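Local coordinates for protein diguanylate cyclase (Pseudomonas aeruginosa, PDB 5M3C) that pairs a GGDEF domain with an EAL domain in one chain, the GGDEF half holding GTP and calcium and the EAL half a second calcium, at residues Glu174-Leu186 and Arg227-Leu241. Numbering follows the deposited sequence.
Sequences ERMALETELRRAL and RFIPLAEDCGLILPL
A knob-into-hole packing between nearly perpendicular helices, bordered by a salt-bridge network, joins Leu231 of helix 225-234 to helix 168-187, which comes just ahead of strand 192-200 in the chain. The short axes cross at -87°, and the Leu231 side chain enters the hole made by Arg175, Leu178, Glu179 and Leu182. Its two branches divide the work: CD2 lies 3.7 Å from Leu178 CB, while CD1 meets the Arg175 guanidinium. Beyond the hole, Leu182 and Leu237 lie alongside, running opposite ways, with Leu182 CD2 3.6 Å from Leu237 CD1 and the same CD2 against the methyl of Ala232. Leu186 then straddles the start of helix 238-259, its CD2 3.6 Å from Pro240 CB and its CD1 facing Leu241 CD1.

Charges line one margin. Arg175, bent at chi2 and chi3, brings NH2 2.9 Å from Asp234 OD2, the planes 78° apart; the side chain of Asp234 lies about 6 Å from the bound GTP. Arg175 NH1 pairs with Glu179 OE2. Glu179 stays extended, CG anti to the backbone N (chi1 174°), and its OE1 accepts Arg183 NH1 at 2.7 Å through the anti lone pair. That bond lies in the guanidinium plane, one face of which receives Leu237 CD2, 3.4 Å from Arg183 NH2. Leu191, in a loop, covers Leu186 and Leu241, while Trp215 touches Leu182, linking helix 168-187 to the EAL sheet through strand 206-217.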
ATOM      1  N   GLU B 174     -12.277 -26.393 -15.410  1.00 55.91           N
ATOM      2  CA  GLU B 174     -13.059 -26.135 -14.191  1.00 56.83           C
ATOM      3  C   GLU B 174     -13.354 -24.649 -14.013  1.00 56.49           C
ATOM      4  O   GLU B 174     -14.496 -24.254 -13.746  1.00 56.28           O
ATOM      5  CB  GLU B 174     -12.341 -26.657 -12.941  1.00 57.99           C
ATOM      6  CG  GLU B 174     -12.734 -25.906 -11.671  1.00 58.56           C
ATOM      7  CD  GLU B 174     -12.551 -26.716 -10.398  1.00 58.93           C
ATOM      8  OE1 GLU B 174     -12.117 -26.128  -9.385  1.00 58.32           O
ATOM      9  OE2 GLU B 174     -12.851 -27.930 -10.401  1.00 59.74           O
ATOM     10  N   ARG B 175     -12.314 -23.834 -14.151  1.00 56.34           N
ATOM     11  CA  ARG B 175     -12.459 -22.390 -14.037  1.00 56.33           C
ATOM     12  C   ARG B 175     -13.521 -21.897 -15.013  1.00 54.43           C
ATOM     13  O   ARG B 175     -14.333 -21.040 -14.673  1.00 55.05           O
ATOM     14  CB  ARG B 175     -11.130 -21.688 -14.319  1.00 58.80           C
ATOM     15  CG  ARG B 175     -10.964 -20.360 -13.595  1.00 60.89           C
ATOM     16  CD  ARG B 175     -10.504 -19.263 -14.544  1.00 63.02           C
ATOM     17  NE  ARG B 175     -11.574 -18.874 -15.462  1.00 64.67           N
ATOM     18  CZ  ARG B 175     -12.422 -17.867 -15.254  1.00 66.27           C
ATOM     19  NH1 ARG B 175     -13.364 -17.600 -16.150  1.00 66.66           N
ATOM     20  NH2 ARG B 175     -12.332 -17.122 -14.157  1.00 66.35           N
ATOM     21  N   MET B 176     -13.516 -22.444 -16.227  1.00 52.15           N
ATOM     22  CA  MET B 176     -14.505 -22.067 -17.233  1.00 51.18           C
ATOM     23  C   MET B 176     -15.909 -22.511 -16.811  1.00 50.24           C
ATOM     24  O   MET B 176     -16.876 -21.758 -16.928  1.00 49.97           O
ATOM     25  CB  MET B 176     -14.156 -22.684 -18.591  1.00 50.97           C
ATOM     26  CG  MET B 176     -12.963 -22.051 -19.290  1.00 50.26           C
ATOM     27  SD  MET B 176     -12.416 -23.039 -20.698  1.00 49.47           S
ATOM     28  CE  MET B 176     -10.979 -22.115 -21.232  1.00 49.23           C
ATOM     29  N   ALA B 177     -16.014 -23.743 -16.324  1.00 48.67           N
ATOM     30  CA  ALA B 177     -17.296 -24.276 -15.892  1.00 48.16           C
ATOM     31  C   ALA B 177     -17.881 -23.401 -14.791  1.00 47.94           C
ATOM     32  O   ALA B 177     -18.988 -22.867 -14.923  1.00 47.63           O
ATOM     33  CB  ALA B 177     -17.129 -25.705 -15.404  1.00 48.06           C
ATOM     34  N   LEU B 178     -17.124 -23.239 -13.711  1.00 47.92           N
ATOM     35  CA  LEU B 178     -17.600 -22.463 -12.569  1.00 47.85           C
ATOM     36  C   LEU B 178     -18.085 -21.075 -12.982  1.00 47.44           C
ATOM     37  O   LEU B 178     -19.019 -20.533 -12.385  1.00 46.06           O
ATOM     38  CB  LEU B 178     -16.515 -22.354 -11.497  1.00 48.11           C
ATOM     39  CG  LEU B 178     -16.267 -23.650 -10.723  1.00 48.57           C
ATOM     40  CD1 LEU B 178     -15.155 -23.465  -9.703  1.00 49.03           C
ATOM     41  CD2 LEU B 178     -17.541 -24.127 -10.042  1.00 48.62           C
ATOM     42  N   GLU B 179     -17.461 -20.497 -14.004  1.00 47.31           N
ATOM     43  CA  GLU B 179     -17.909 -19.205 -14.500  1.00 47.47           C
ATOM     44  C   GLU B 179     -19.341 -19.324 -15.004  1.00 47.64           C
ATOM     45  O   GLU B 179     -20.213 -18.560 -14.589  1.00 48.33           O
ATOM     46  CB  GLU B 179     -17.000 -18.684 -15.613  1.00 47.46           C
ATOM     47  CG  GLU B 179     -17.524 -17.410 -16.259  1.00 48.13           C
ATOM     48  CD  GLU B 179     -16.570 -16.817 -17.278  1.00 49.20           C
ATOM     49  OE1 GLU B 179     -16.904 -15.760 -17.854  1.00 50.61           O
ATOM     50  OE2 GLU B 179     -15.489 -17.400 -17.510  1.00 49.99           O
ATOM     51  N   THR B 180     -19.583 -20.290 -15.886  1.00 47.79           N
ATOM     52  CA  THR B 180     -20.912 -20.469 -16.469  1.00 48.85           C
ATOM     53  C   THR B 180     -21.930 -20.738 -15.376  1.00 47.96           C
ATOM     54  O   THR B 180     -23.035 -20.187 -15.383  1.00 48.25           O
ATOM     55  CB  THR B 180     -20.954 -21.639 -17.471  1.00 50.20           C
ATOM     56  OG1 THR B 180     -20.269 -22.769 -16.920  1.00 52.25           O
ATOM     57  CG2 THR B 180     -20.301 -21.252 -18.782  1.00 50.11           C
ATOM     58  N   GLU B 181     -21.547 -21.588 -14.432  1.00 47.44           N
ATOM     59  CA  GLU B 181     -22.433 -21.944 -13.339  1.00 47.77           C
ATOM     60  C   GLU B 181     -22.746 -20.738 -12.465  1.00 47.73           C
ATOM     61  O   GLU B 181     -23.883 -20.560 -12.036  1.00 47.23           O
ATOM     62  CB  GLU B 181     -21.831 -23.075 -12.506  1.00 47.40           C
ATOM     63  CG  GLU B 181     -21.861 -24.426 -13.205  1.00 47.07           C
ATOM     64  CD  GLU B 181     -23.190 -24.704 -13.887  1.00 46.25           C
ATOM     65  OE1 GLU B 181     -23.387 -24.246 -15.031  1.00 44.95           O
ATOM     66  OE2 GLU B 181     -24.038 -25.389 -13.281  1.00 47.18           O
ATOM     67  N   LEU B 182     -21.745 -19.905 -12.206  1.00 48.30           N
ATOM     68  CA  LEU B 182     -21.974 -18.687 -11.440  1.00 48.89           C
ATOM     69  C   LEU B 182     -22.914 -17.782 -12.219  1.00 48.56           C
ATOM     70  O   LEU B 182     -23.894 -17.268 -11.675  1.00 49.78           O
ATOM     71  CB  LEU B 182     -20.658 -17.959 -11.150  1.00 49.19           C
ATOM     72  CG  LEU B 182     -20.765 -16.691 -10.294  1.00 48.94           C
ATOM     73  CD1 LEU B 182     -21.406 -16.975  -8.944  1.00 48.62           C
ATOM     74  CD2 LEU B 182     -19.394 -16.062 -10.100  1.00 49.14           C
ATOM     75  N   ARG B 183     -22.616 -17.608 -13.502  1.00 48.90           N
ATOM     76  CA  ARG B 183     -23.426 -16.759 -14.369  1.00 49.62           C
ATOM     77  C   ARG B 183     -24.881 -17.217 -14.347  1.00 49.28           C
ATOM     78  O   ARG B 183     -25.797 -16.397 -14.288  1.00 48.45           O
ATOM     79  CB  ARG B 183     -22.881 -16.778 -15.804  1.00 50.60           C
ATOM     80  CG  ARG B 183     -22.908 -15.418 -16.491  1.00 51.40           C
ATOM     81  CD  ARG B 183     -22.218 -15.440 -17.846  1.00 51.73           C
ATOM     82  NE  ARG B 183     -20.774 -15.222 -17.748  1.00 52.90           N
ATOM     83  CZ  ARG B 183     -20.195 -14.025 -17.655  1.00 53.54           C
ATOM     84  NH1 ARG B 183     -18.872 -13.928 -17.575  1.00 53.10           N
ATOM     85  NH2 ARG B 183     -20.936 -12.922 -17.637  1.00 53.87           N
ATOM     86  N   ARG B 184     -25.086 -18.531 -14.384  1.00 49.79           N
ATOM     87  CA  ARG B 184     -26.430 -19.104 -14.331  1.00 49.78           C
ATOM     88  C   ARG B 184     -27.081 -18.899 -12.970  1.00 49.32           C
ATOM     89  O   ARG B 184     -28.204 -18.401 -12.877  1.00 49.44           O
ATOM     90  CB  ARG B 184     -26.377 -20.595 -14.645  1.00 50.86           C
ATOM     91  CG  ARG B 184     -26.110 -20.888 -16.109  1.00 52.22           C
ATOM     92  CD  ARG B 184     -25.968 -22.374 -16.375  1.00 53.02           C
ATOM     93  NE  ARG B 184     -26.532 -22.719 -17.675  1.00 54.18           N
ATOM     94  CZ  ARG B 184     -27.788 -23.116 -17.862  1.00 56.51           C
ATOM     95  NH1 ARG B 184     -28.617 -23.238 -16.831  1.00 56.70           N
ATOM     96  NH2 ARG B 184     -28.216 -23.403 -19.084  1.00 58.04           N
ATOM     97  N   ALA B 185     -26.369 -19.289 -11.920  1.00 48.96           N
ATOM     98  CA  ALA B 185     -26.871 -19.194 -10.556  1.00 49.15           C
ATOM     99  C   ALA B 185     -27.302 -17.770 -10.245  1.00 49.62           C
ATOM    100  O   ALA B 185     -28.326 -17.535  -9.590  1.00 49.35           O
ATOM    101  CB  ALA B 185     -25.799 -19.641  -9.576  1.00 49.26           C
ATOM    102  N   LEU B 186     -26.506 -16.823 -10.725  1.00 50.46           N
ATOM    103  CA  LEU B 186     -26.787 -15.414 -10.530  1.00 52.12           C
ATOM    104  C   LEU B 186     -28.063 -15.030 -11.281  1.00 54.28           C
ATOM    105  O   LEU B 186     -28.870 -14.236 -10.801  1.00 55.20           O
ATOM    106  CB  LEU B 186     -25.604 -14.590 -11.040  1.00 51.60           C
ATOM    107  CG  LEU B 186     -25.250 -13.309 -10.292  1.00 51.76           C
ATOM    108  CD1 LEU B 186     -25.292 -13.519  -8.786  1.00 52.30           C
ATOM    109  CD2 LEU B 186     -23.872 -12.835 -10.727  1.00 51.79           C
ATOM    110  N   ARG B 227     -13.478 -19.056  -2.754  1.00 57.28           N
ATOM    111  CA  ARG B 227     -13.234 -19.655  -4.051  1.00 56.95           C
ATOM    112  C   ARG B 227     -13.971 -18.886  -5.147  1.00 55.19           C
ATOM    113  O   ARG B 227     -13.384 -18.557  -6.175  1.00 55.41           O
ATOM    114  CB  ARG B 227     -13.686 -21.116  -4.017  1.00 58.31           C
ATOM    115  CG  ARG B 227     -13.089 -22.024  -5.081  1.00 58.75           C
ATOM    116  CD  ARG B 227     -13.269 -23.473  -4.657  1.00 59.60           C
ATOM    117  NE  ARG B 227     -13.638 -24.354  -5.761  1.00 60.78           N
ATOM    118  CZ  ARG B 227     -14.440 -25.410  -5.638  1.00 62.30           C
ATOM    119  NH1 ARG B 227     -14.721 -26.158  -6.697  1.00 63.99           N
ATOM    120  NH2 ARG B 227     -14.975 -25.717  -4.460  1.00 61.86           N
ATOM    121  N   PHE B 228     -15.247 -18.578  -4.920  1.00 53.68           N
ATOM    122  CA  PHE B 228     -16.087 -18.036  -5.991  1.00 53.04           C
ATOM    123  C   PHE B 228     -16.144 -16.514  -6.074  1.00 54.49           C
ATOM    124  O   PHE B 228     -16.625 -15.978  -7.073  1.00 56.66           O
ATOM    125  CB  PHE B 228     -17.509 -18.633  -5.953  1.00 52.17           C
ATOM    126  CG  PHE B 228     -18.386 -18.119  -4.835  1.00 51.54           C
ATOM    127  CD1 PHE B 228     -18.700 -16.772  -4.728  1.00 51.09           C
ATOM    128  CD2 PHE B 228     -18.943 -19.000  -3.915  1.00 50.91           C
ATOM    129  CE1 PHE B 228     -19.519 -16.312  -3.711  1.00 50.62           C
ATOM    130  CE2 PHE B 228     -19.764 -18.545  -2.898  1.00 50.03           C
ATOM    131  CZ  PHE B 228     -20.052 -17.200  -2.796  1.00 50.03           C
ATOM    132  N   ILE B 229     -15.671 -15.802  -5.053  1.00 54.93           N
ATOM    133  CA  ILE B 229     -15.667 -14.338  -5.137  1.00 55.03           C
ATOM    134  C   ILE B 229     -14.529 -13.834  -6.029  1.00 54.40           C
ATOM    135  O   ILE B 229     -14.735 -12.951  -6.871  1.00 54.58           O
ATOM    136  CB  ILE B 229     -15.614 -13.675  -3.751  1.00 55.68           C
ATOM    137  CG1 ILE B 229     -16.930 -13.928  -3.014  1.00 56.71           C
ATOM    138  CG2 ILE B 229     -15.391 -12.177  -3.889  1.00 55.68           C
ATOM    139  CD1 ILE B 229     -16.926 -13.481  -1.569  1.00 57.89           C
ATOM    140  N   PRO B 230     -13.326 -14.399  -5.862  1.00 54.22           N
ATOM    141  CA  PRO B 230     -12.253 -14.074  -6.797  1.00 54.31           C
ATOM    142  C   PRO B 230     -12.640 -14.435  -8.227  1.00 54.19           C
ATOM    143  O   PRO B 230     -12.340 -13.689  -9.158  1.00 53.00           O
ATOM    144  CB  PRO B 230     -11.085 -14.943  -6.316  1.00 54.32           C
ATOM    145  CG  PRO B 230     -11.381 -15.238  -4.886  1.00 54.12           C
ATOM    146  CD  PRO B 230     -12.877 -15.312  -4.796  1.00 54.56           C
ATOM    147  N   LEU B 231     -13.304 -15.578  -8.390  1.00 54.10           N
ATOM    148  CA  LEU B 231     -13.825 -15.987  -9.690  1.00 54.34           C
ATOM    149  C   LEU B 231     -14.647 -14.854 -10.289  1.00 54.34           C
ATOM    150  O   LEU B 231     -14.408 -14.428 -11.423  1.00 55.77           O
ATOM    151  CB  LEU B 231     -14.693 -17.236  -9.537  1.00 54.77           C
ATOM    152  CG  LEU B 231     -15.387 -17.746 -10.800  1.00 54.90           C
ATOM    153  CD1 LEU B 231     -14.366 -18.311 -11.770  1.00 55.44           C
ATOM    154  CD2 LEU B 231     -16.431 -18.797 -10.452  1.00 54.85           C
ATOM    155  N   ALA B 232     -15.613 -14.367  -9.513  1.00 54.60           N
ATOM    156  CA  ALA B 232     -16.466 -13.267  -9.945  1.00 55.87           C
ATOM    157  C   ALA B 232     -15.630 -12.041 -10.290  1.00 56.92           C
ATOM    158  O   ALA B 232     -15.814 -11.431 -11.347  1.00 55.91           O
ATOM    159  CB  ALA B 232     -17.481 -12.929  -8.866  1.00 56.00           C
ATOM    160  N   GLU B 233     -14.705 -11.684  -9.402  1.00 58.94           N
ATOM    161  CA  GLU B 233     -13.800 -10.563  -9.664  1.00 60.10           C
ATOM    162  C   GLU B 233     -13.028 -10.768 -10.972  1.00 60.19           C
ATOM    163  O   GLU B 233     -12.891  -9.841 -11.772  1.00 58.05           O
ATOM    164  CB  GLU B 233     -12.830 -10.367  -8.492  1.00 61.69           C
ATOM    165  CG  GLU B 233     -13.477  -9.750  -7.257  1.00 63.17           C
ATOM    166  CD  GLU B 233     -12.611  -9.832  -6.007  1.00 63.96           C
ATOM    167  OE1 GLU B 233     -11.590 -10.554  -6.019  1.00 65.05           O
ATOM    168  OE2 GLU B 233     -12.960  -9.173  -5.003  1.00 63.34           O
ATOM    169  N   ASP B 234     -12.543 -11.989 -11.188  1.00 61.25           N
ATOM    170  CA  ASP B 234     -11.747 -12.311 -12.372  1.00 61.60           C
ATOM    171  C   ASP B 234     -12.568 -12.226 -13.654  1.00 60.31           C
ATOM    172  O   ASP B 234     -12.130 -11.613 -14.626  1.00 60.69           O
ATOM    173  CB  ASP B 234     -11.127 -13.707 -12.246  1.00 63.59           C
ATOM    174  CG  ASP B 234     -10.263 -14.079 -13.446  1.00 66.03           C
ATOM    175  OD1 ASP B 234      -9.743 -13.166 -14.124  1.00 67.99           O
ATOM    176  OD2 ASP B 234     -10.095 -15.291 -13.709  1.00 68.47           O
ATOM    177  N   CYS B 235     -13.751 -12.834 -13.663  1.00 59.67           N
ATOM    178  CA  CYS B 235     -14.583 -12.826 -14.870  1.00 58.92           C
ATOM    179  C   CYS B 235     -15.732 -11.819 -14.802  1.00 57.95           C
ATOM    180  O   CYS B 235     -16.780 -12.018 -15.411  1.00 56.60           O
ATOM    181  CB  CYS B 235     -15.120 -14.228 -15.160  1.00 60.03           C
ATOM    182  SG  CYS B 235     -16.242 -14.877 -13.905  1.00 60.71           S
ATOM    183  N   GLY B 236     -15.526 -10.739 -14.053  1.00 59.07           N
ATOM    184  CA  GLY B 236     -16.446  -9.601 -14.048  1.00 59.21           C
ATOM    185  C   GLY B 236     -17.882  -9.941 -13.698  1.00 59.87           C
ATOM    186  O   GLY B 236     -18.802  -9.636 -14.455  1.00 60.47           O
ATOM    187  N   LEU B 237     -18.078 -10.569 -12.544  1.00 60.40           N
ATOM    188  CA  LEU B 237     -19.415 -10.897 -12.064  1.00 60.06           C
ATOM    189  C   LEU B 237     -19.656 -10.346 -10.666  1.00 60.14           C
ATOM    190  O   LEU B 237     -20.721 -10.555 -10.087  1.00 61.27           O
ATOM    191  CB  LEU B 237     -19.624 -12.412 -12.068  1.00 60.12           C
ATOM    192  CG  LEU B 237     -19.718 -13.051 -13.455  1.00 60.74           C
ATOM    193  CD1 LEU B 237     -19.789 -14.566 -13.353  1.00 60.89           C
ATOM    194  CD2 LEU B 237     -20.919 -12.512 -14.219  1.00 60.90           C
ATOM    195  N   ILE B 238     -18.670  -9.629 -10.133  1.00 60.28           N
ATOM    196  CA  ILE B 238     -18.746  -9.114  -8.770  1.00 59.97           C
ATOM    197  C   ILE B 238     -19.822  -8.037  -8.635  1.00 59.55           C
ATOM    198  O   ILE B 238     -20.532  -7.988  -7.632  1.00 60.54           O
ATOM    199  CB  ILE B 238     -17.384  -8.562  -8.293  1.00 60.26           C
ATOM    200  CG1 ILE B 238     -17.421  -8.255  -6.793  1.00 61.47           C
ATOM    201  CG2 ILE B 238     -16.996  -7.313  -9.075  1.00 59.74           C
ATOM    202  CD1 ILE B 238     -17.600  -9.475  -5.917  1.00 61.74           C
ATOM    203  N   LEU B 239     -19.947  -7.179  -9.644  1.00 58.41           N
ATOM    204  CA  LEU B 239     -20.965  -6.134  -9.615  1.00 57.67           C
ATOM    205  C   LEU B 239     -22.364  -6.752  -9.631  1.00 57.80           C
ATOM    206  O   LEU B 239     -23.200  -6.409  -8.796  1.00 59.05           O
ATOM    207  CB  LEU B 239     -20.777  -5.148 -10.772  1.00 57.05           C
ATOM    208  CG  LEU B 239     -19.481  -4.329 -10.729  1.00 56.65           C
ATOM    209  CD1 LEU B 239     -19.415  -3.359 -11.900  1.00 56.47           C
ATOM    210  CD2 LEU B 239     -19.344  -3.581  -9.411  1.00 56.12           C
ATOM    211  N   PRO B 240     -22.621  -7.676 -10.574  1.00 57.54           N
ATOM    212  CA  PRO B 240     -23.880  -8.423 -10.565  1.00 56.92           C
ATOM    213  C   PRO B 240     -24.095  -9.182  -9.253  1.00 57.14           C
ATOM    214  O   PRO B 240     -25.222  -9.256  -8.755  1.00 57.77           O
ATOM    215  CB  PRO B 240     -23.715  -9.411 -11.723  1.00 56.66           C
ATOM    216  CG  PRO B 240     -22.711  -8.792 -12.626  1.00 56.82           C
ATOM    217  CD  PRO B 240     -21.788  -8.006 -11.745  1.00 57.32           C
ATOM    218  N   LEU B 241     -23.019  -9.739  -8.707  1.00 56.06           N
ATOM    219  CA  LEU B 241     -23.091 -10.485  -7.456  1.00 55.49           C
ATOM    220  C   LEU B 241     -23.486  -9.574  -6.302  1.00 55.73           C
ATOM    221  O   LEU B 241     -24.419  -9.870  -5.557  1.00 56.86           O
ATOM    222  CB  LEU B 241     -21.745 -11.146  -7.154  1.00 55.30           C
ATOM    223  CG  LEU B 241     -21.659 -11.981  -5.873  1.00 55.30           C
ATOM    224  CD1 LEU B 241     -22.608 -13.166  -5.926  1.00 55.30           C
ATOM    225  CD2 LEU B 241     -20.234 -12.457  -5.642  1.00 55.20           C
TER